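Side-chain contacts in acetyl-CoA acetyltransferase (Elizabethkingia anophelis NUHP1, PDB 6BN2), which probably catalyses the reversible thiolase condensation of two acetyl-CoA molecules into acetoacetyl-CoA, releasing free coenzyme A: residues 34-37 / 38-41; 269-272 / 273-277; 169-172 / 173-177. All blocks are in the same frame, centred on the assembly; numbering follows the deposited sequence. Where two conformers were deposited one is given.

Contact 1: residues 34-37 / 38-41; sequences ATQL and GAVA
Leu37 meets Ala41 of the following helical turn through its backbone carbonyl, and Gln36 meets Val40 through both its carbonyl and its folded amide. Leu37 O accepts from Ala41 N at 3.0 Å, and Ala41 CB lies 3.8 Å from the same oxygen. With CB of Leu37 pointing away from the second turn, its branched end is left for other parts of the fold. Gly38 contributes backbone alone: its N–H bonds to Ala34 O at 2.8 Å with an N–H...O angle of 161°, and the buried glycine puts no side chain on this flank of the helix. The Gln36 chain starts beside its own carbonyl carbon (chi1 169°) and then bends at chi2 (63°), which carries the amide over the next turn. NE2 of Gln36 comes 3.7 Å from Val40 CG2, while OE1 stands 3.9 Å from Ala39 CB; both are van der Waals contacts. Two conformers of Gln36 were deposited, so these amide contacts describe only one of them. Val40 CG2 also lies 3.3 Å from Gln36 O, the acceptor of Val40 N. Around this first part of helix 34-48, Leu37 and Ala41 pack on Ala261 of strand 258-268, Leu37 and Val40 reach Val209 of strand 209-211, and Thr35 faces Pro73 and Gln76 of helix 73-80.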
loop_
_atom_site.group_PDB
_atom_site.type_symbol
_atom_site.label_atom_id
_atom_site.label_comp_id
_atom_site.label_asym_id
_atom_site.label_seq_id
_atom_site.Cartn_x
_atom_site.Cartn_y
_atom_site.Cartn_z
ATOM N N ALA A 34 15.329 -3.211 2.645
ATOM C CA ALA A 34 14.366 -3.465 1.581
ATOM C C ALA A 34 14.327 -2.327 0.563
ATOM O O ALA A 34 14.252 -2.570 -0.649
ATOM C CB ALA A 34 12.968 -3.662 2.187
ATOM N N THR A 35 14.337 -1.076 1.036
ATOM C CA THR A 35 14.234 0.054 0.110
ATOM C C THR A 35 15.442 0.140 -0.807
ATOM O O THR A 35 15.308 0.569 -1.958
ATOM C CB THR A 35 14.055 1.371 0.875
ATOM O OG1 THR A 35 15.114 1.529 1.827
ATOM C CG2 THR A 35 12.686 1.408 1.605
ATOM N N GLN A 36 16.623 -0.259 -0.315
ATOM C CA GLN A 36 17.794 -0.266 -1.177
ATOM C C GLN A 36 17.738 -1.430 -2.162
ATOM O O GLN A 36 18.159 -1.280 -3.312
ATOM C CB GLN A 36 19.063 -0.299 -0.327
ATOM C CG GLN A 36 20.346 -0.575 -1.085
ATOM C CD GLN A 36 20.738 0.466 -2.120
ATOM O OE1 GLN A 36 20.199 1.565 -2.167
ATOM N NE2 GLN A 36 21.723 0.117 -2.952
ATOM N N LEU A 37 17.217 -2.592 -1.740
ATOM C CA LEU A 37 16.986 -3.663 -2.706
ATOM C C LEU A 37 16.001 -3.209 -3.777
ATOM O O LEU A 37 16.206 -3.472 -4.968
ATOM C CB LEU A 37 16.478 -4.928 -2.002
ATOM C CG LEU A 37 17.456 -5.532 -0.993
ATOM C CD1 LEU A 37 16.783 -6.678 -0.226
ATOM C CD2 LEU A 37 18.714 -6.042 -1.694
ATOM N N GLY A 38 14.951 -2.479 -3.375
ATOM C CA GLY A 38 14.041 -1.922 -4.367
ATOM C C GLY A 38 14.749 -0.964 -5.309
ATOM O O GLY A 38 14.503 -0.974 -6.518
ATOM N N ALA A 39 15.635 -0.121 -4.763
ATOM C CA ALA A 39 16.415 0.791 -5.601
ATOM C C ALA A 39 17.251 0.039 -6.631
ATOM O O ALA A 39 17.333 0.457 -7.792
ATOM C CB ALA A 39 17.319 1.661 -4.730
ATOM N N VAL A 40 17.891 -1.061 -6.219
ATOM C CA VAL A 40 18.709 -1.840 -7.150
ATOM C C VAL A 40 17.847 -2.397 -8.274
ATOM O O VAL A 40 18.236 -2.367 -9.456
ATOM C CB VAL A 40 19.446 -2.967 -6.398
ATOM C CG1 VAL A 40 20.125 -3.912 -7.402
ATOM C CG2 VAL A 40 20.492 -2.379 -5.429
ATOM N N ALA A 41 16.661 -2.919 -7.926
ATOM C CA ALA A 41 15.807 -3.508 -8.951
ATOM C C ALA A 41 15.278 -2.438 -9.896
ATOM O O ALA A 41 15.274 -2.626 -11.119
ATOM C CB ALA A 41 14.654 -4.288 -8.302
#

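Contact 2: residues 269-272 / 273-277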
loop_
_atom_site.group_PDB
_atom_site.type_symbol
_atom_site.label_atom_id
_atom_site.label_comp_id
_atom_site.label_asym_id
_atom_site.label_seq_id
_atom_site.Cartn_x
_atom_site.Cartn_y
_atom_site.Cartn_z
ATOM N N LYS A 269 1.518 1.736 -25.776
ATOM C CA LYS A 269 2.038 1.530 -27.127
ATOM C C LYS A 269 2.662 2.804 -27.673
ATOM O O LYS A 269 3.767 2.789 -28.235
ATOM C CB LYS A 269 0.909 1.048 -28.038
ATOM C CG LYS A 269 1.319 0.837 -29.504
ATOM C CD LYS A 269 0.226 0.088 -30.255
ATOM C CE LYS A 269 0.560 -0.065 -31.730
ATOM N NZ LYS A 269 0.475 1.240 -32.434
ATOM N N GLU A 270 1.959 3.930 -27.520
ATOM C CA GLU A 270 2.442 5.182 -28.080
ATOM C C GLU A 270 3.781 5.571 -27.469
ATOM O O GLU A 270 4.703 5.979 -28.181
ATOM C CB GLU A 270 1.391 6.269 -27.864
ATOM C CG GLU A 270 1.755 7.626 -28.401
ATOM C CD GLU A 270 0.687 8.661 -28.095
ATOM O OE1 GLU A 270 -0.432 8.262 -27.700
ATOM O OE2 GLU A 270 0.968 9.868 -28.237
ATOM N N LYS A 271 3.921 5.405 -26.150
ATOM C CA LYS A 271 5.165 5.797 -25.492
ATOM C C LYS A 271 6.320 4.879 -25.880
ATOM O O LYS A 271 7.417 5.360 -26.192
ATOM C CB LYS A 271 4.960 5.824 -23.972
ATOM C CG LYS A 271 6.215 6.110 -23.146
ATOM C CD LYS A 271 6.902 7.438 -23.465
ATOM C CE LYS A 271 6.091 8.666 -23.074
ATOM N NZ LYS A 271 6.931 9.916 -23.132
ATOM N N MET A 272 6.109 3.560 -25.878
ATOM C CA MET A 272 7.238 2.692 -26.219
ATOM C C MET A 272 7.664 2.881 -27.670
ATOM O O MET A 272 8.863 2.851 -27.966
ATOM C CB MET A 272 6.917 1.221 -25.925
ATOM C CG MET A 272 6.047 0.536 -26.932
ATOM S SD MET A 272 5.641 -1.150 -26.403
ATOM C CE MET A 272 4.709 -1.655 -27.861
ATOM N N GLU A 273 6.722 3.154 -28.575
ATOM C CA GLU A 273 7.107 3.360 -29.966
ATOM C C GLU A 273 7.825 4.692 -30.151
ATOM O O GLU A 273 8.775 4.783 -30.939
ATOM C CB GLU A 273 5.880 3.254 -30.879
ATOM C CG GLU A 273 5.379 1.825 -30.983
ATOM C CD GLU A 273 4.158 1.664 -31.866
ATOM O OE1 GLU A 273 3.659 2.673 -32.397
ATOM O OE2 GLU A 273 3.701 0.514 -32.029
ATOM N N SER A 274 7.407 5.732 -29.417
ATOM C CA SER A 274 8.093 7.015 -29.517
ATOM C C SER A 274 9.531 6.918 -29.020
ATOM O O SER A 274 10.400 7.668 -29.480
ATOM C CB SER A 274 7.325 8.091 -28.741
ATOM O OG SER A 274 7.467 7.901 -27.346
ATOM N N LEU A 275 9.803 5.998 -28.094
ATOM C CA LEU A 275 11.138 5.780 -27.556
ATOM C C LEU A 275 11.923 4.725 -28.321
ATOM O O LEU A 275 13.083 4.479 -27.984
ATOM C CB LEU A 275 11.050 5.374 -26.074
ATOM C CG LEU A 275 10.492 6.463 -25.160
ATOM C CD1 LEU A 275 10.200 5.883 -23.783
ATOM C CD2 LEU A 275 11.479 7.629 -25.069
ATOM N N GLY A 276 11.323 4.091 -29.324
ATOM C CA GLY A 276 12.012 3.054 -30.071
ATOM C C GLY A 276 12.241 1.764 -29.308
ATOM O O GLY A 276 13.179 1.031 -29.625
ATOM N N LEU A 277 11.404 1.459 -28.314
ATOM C CA LEU A 277 11.599 0.296 -27.456
ATOM C C LEU A 277 10.749 -0.866 -27.955
ATOM O O LEU A 277 9.552 -0.703 -28.216
ATOM C CB LEU A 277 11.240 0.616 -25.998
ATOM C CG LEU A 277 12.133 1.666 -25.336
ATOM C CD1 LEU A 277 11.576 2.038 -23.959
ATOM C CD2 LEU A 277 13.555 1.155 -25.212
HETATM O O HOH W 1 7.906 10.145 -25.763
#
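A Schellman motif ends helix 269-274, and its two bonds run back into the last turn. Leu277 N donates to Met272 O at 2.9 Å, nearly straight at 167°, and Gly276 N donates to Glu273 O at 3.1 Å; the positive phi of Gly276 (71°) takes the chain out of the helix. Lys271 O is gripped twice, by Leu275 N at 3.1 Å and by Ser274 OG at 2.8 Å, both from the same face of its carbonyl plane. The hydroxyl can turn back to that oxygen because OG sits between its own backbone N and carbonyl carbon (chi1 73°). A water accepts from Lys271 NZ and donates to Ser274 OG, while the ammonium also forms a salt bridge with Glu55. Along the doubly bent Lys271 chain, CD rests 3.7 Å from Leu275 CD1. Lys269 and Glu273, one turn apart, form a salt bridge: NZ lies 3.3 Å from Glu273 OE2, with a weak hydrogen bond of 3.5 Å from Lys269 NZ to Glu273 OE1. The extended Met272 chain is buried on Phe13 and Val15 of strand 12-24 and on Met267, which Leu277 also touches. A glycine with positive phi, a six-to-one bond and an apolar pair across it, here Met272 CB and Leu277 CB at 4.4 Å, are the marks of a Schellman C-cap, where the helix gives way to the loop before strand 281-290.

Contact 3: residues 169-172 / 173-177; sequences ELCA and KEYNI
Cys171 SG swings to the carbonyl side of its residue (chi1 -180°), and the Tyr175 ring, set beside its own backbone N (chi1 -77°), turns back to meet it one helical turn later. SG lies 4.1 Å from Tyr175 CD2 and 5.2 Å from the ring centroid, 60° off the ring normal, so the sulfur-aromatic contact is oblique. The backbone of the same cysteine also meets this ring: Cys171 O lies in the ring plane at its edge, 3.7 Å from Tyr175 CD2, while accepting Tyr175 N at 2.9 Å. The phenol end looks elsewhere, with OH bonded to a glycerol probably left from crystallisation. Lys173, bent at chi3, folds its tip across Leu170, and NZ comes 3.7 Å from Leu170 CD1, an ammonium lying against a methyl group. Past the helix end the chain turns through a positive phi at Asn176, and Ile177 N reaches Ala172 O at 2.9 Å, in the carbonyl plane and on a lone pair. Ala172 CB is in turn 3.5 Å from Ile177 O. Side chains of Cys171, Ala172, Tyr175 and Ile177 rest on helix 328-338, and Lys336 NZ bonds to Tyr175 O; Glu169 OE1 accepts from the backbone N of both Thr248 and Val249. The turn thus relies on main-chain bonds, whereas toward Tyr175 the sulfur is held by dispersion and an oblique ring contact.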
loop_
_atom_site.group_PDB
_atom_site.type_symbol
_atom_site.label_atom_id
_atom_site.label_comp_id
_atom_site.label_asym_id
_atom_site.label_seq_id
_atom_site.Cartn_x
_atom_site.Cartn_y
_atom_site.Cartn_z
ATOM N N GLU A 169 -1.329 -27.228 6.195
ATOM C CA GLU A 169 -1.697 -28.579 6.610
ATOM C C GLU A 169 -3.179 -28.854 6.363
ATOM O O GLU A 169 -3.559 -29.984 6.029
ATOM C CB GLU A 169 -1.374 -28.792 8.091
ATOM C CG GLU A 169 0.111 -28.869 8.430
ATOM C CD GLU A 169 0.750 -30.192 8.010
ATOM O OE1 GLU A 169 1.938 -30.403 8.333
ATOM O OE2 GLU A 169 0.080 -31.022 7.358
ATOM N N LEU A 170 -4.030 -27.844 6.567
ATOM C CA LEU A 170 -5.445 -27.999 6.250
ATOM C C LEU A 170 -5.625 -28.340 4.776
ATOM O O LEU A 170 -6.422 -29.221 4.416
ATOM C CB LEU A 170 -6.195 -26.707 6.600
ATOM C CG LEU A 170 -7.688 -26.635 6.287
ATOM C CD1 LEU A 170 -8.474 -27.620 7.163
ATOM C CD2 LEU A 170 -8.183 -25.195 6.495
ATOM N N CYS A 171 -4.869 -27.656 3.914
ATOM C CA CYS A 171 -4.932 -27.918 2.484
ATOM C C CYS A 171 -4.461 -29.334 2.158
ATOM O O CYS A 171 -5.095 -30.044 1.364
ATOM C CB CYS A 171 -4.098 -26.857 1.755
ATOM S SG CYS A 171 -4.068 -27.027 -0.052
ATOM N N ALA A 172 -3.356 -29.772 2.776
ATOM C CA ALA A 172 -2.852 -31.124 2.532
ATOM C C ALA A 172 -3.889 -32.175 2.889
ATOM O O ALA A 172 -4.041 -33.181 2.183
ATOM C CB ALA A 172 -1.574 -31.363 3.336
ATOM N N LYS A 173 -4.604 -31.961 3.994
ATOM C CA LYS A 173 -5.596 -32.926 4.451
ATOM C C LYS A 173 -6.792 -32.962 3.510
ATOM O O LYS A 173 -7.227 -34.037 3.076
ATOM C CB LYS A 173 -6.029 -32.564 5.874
ATOM C CG LYS A 173 -7.082 -33.487 6.472
ATOM C CD LYS A 173 -7.556 -32.945 7.818
ATOM C CE LYS A 173 -8.191 -31.564 7.658
ATOM N NZ LYS A 173 -8.418 -30.859 8.954
ATOM N N GLU A 174 -7.331 -31.783 3.178
ATOM C CA GLU A 174 -8.537 -31.708 2.359
ATOM C C GLU A 174 -8.294 -32.210 0.942
ATOM O O GLU A 174 -9.181 -32.822 0.339
ATOM C CB GLU A 174 -9.050 -30.267 2.327
ATOM C CG GLU A 174 -10.152 -30.009 1.309
ATOM C CD GLU A 174 -11.503 -30.539 1.759
ATOM O OE1 GLU A 174 -11.680 -30.741 2.981
ATOM O OE2 GLU A 174 -12.381 -30.757 0.892
ATOM N N TYR A 175 -7.111 -31.950 0.382
ATOM C CA TYR A 175 -6.838 -32.320 -1.001
ATOM C C TYR A 175 -6.013 -33.598 -1.127
ATOM O O TYR A 175 -5.579 -33.939 -2.235
ATOM C CB TYR A 175 -6.180 -31.141 -1.726
ATOM C CG TYR A 175 -7.225 -30.112 -2.074
ATOM C CD1 TYR A 175 -8.028 -30.272 -3.197
ATOM C CD2 TYR A 175 -7.457 -29.016 -1.255
ATOM C CE1 TYR A 175 -9.026 -29.354 -3.505
ATOM C CE2 TYR A 175 -8.452 -28.090 -1.561
ATOM C CZ TYR A 175 -9.223 -28.266 -2.690
ATOM O OH TYR A 175 -10.216 -27.362 -3.007
ATOM N N ASN A 176 -5.821 -34.324 -0.024
ATOM C CA ASN A 176 -5.133 -35.619 -0.013
ATOM C C ASN A 176 -3.759 -35.518 -0.674
ATOM O O ASN A 176 -3.409 -36.277 -1.587
ATOM C CB ASN A 176 -5.982 -36.708 -0.674
ATOM C CG ASN A 176 -5.454 -38.110 -0.393
ATOM O OD1 ASN A 176 -4.797 -38.349 0.622
ATOM N ND2 ASN A 176 -5.739 -39.042 -1.297
ATOM N N ILE A 177 -2.966 -34.570 -0.187
ATOM C CA ILE A 177 -1.603 -34.360 -0.659
ATOM C C ILE A 177 -0.667 -34.816 0.449
ATOM O O ILE A 177 -0.662 -34.239 1.538
ATOM C CB ILE A 177 -1.360 -32.895 -1.031
ATOM C CG1 ILE A 177 -2.354 -32.502 -2.138
ATOM C CG2 ILE A 177 0.094 -32.710 -1.462
ATOM C CD1 ILE A 177 -2.483 -31.008 -2.362
#

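Overall arrangement
Along the chain the order is contact 1, contact 3, contact 2. Contacts 1 and 2 have centres about 26 Å apart and share strand 258-268 of the large mixed sheet: helix 34-48 packs on its Ala261 and Ala263, while helix 269-274 follows from it and packs on its Met267. Contact 3 lies across the chain's centre from both, with centres about 37 Å from contact 1 and 48 Å from contact 2. Its helix 169-174 belongs to the long excursion between strands 117-125 and 258-268, consistent with the thiolase loop domain. Contact 3 alone approaches the predicted active site, with the Cys171 and Cys386 side chains about 9 Å apart; contacts 1 and 2 belong to the packing round the mixed sheet.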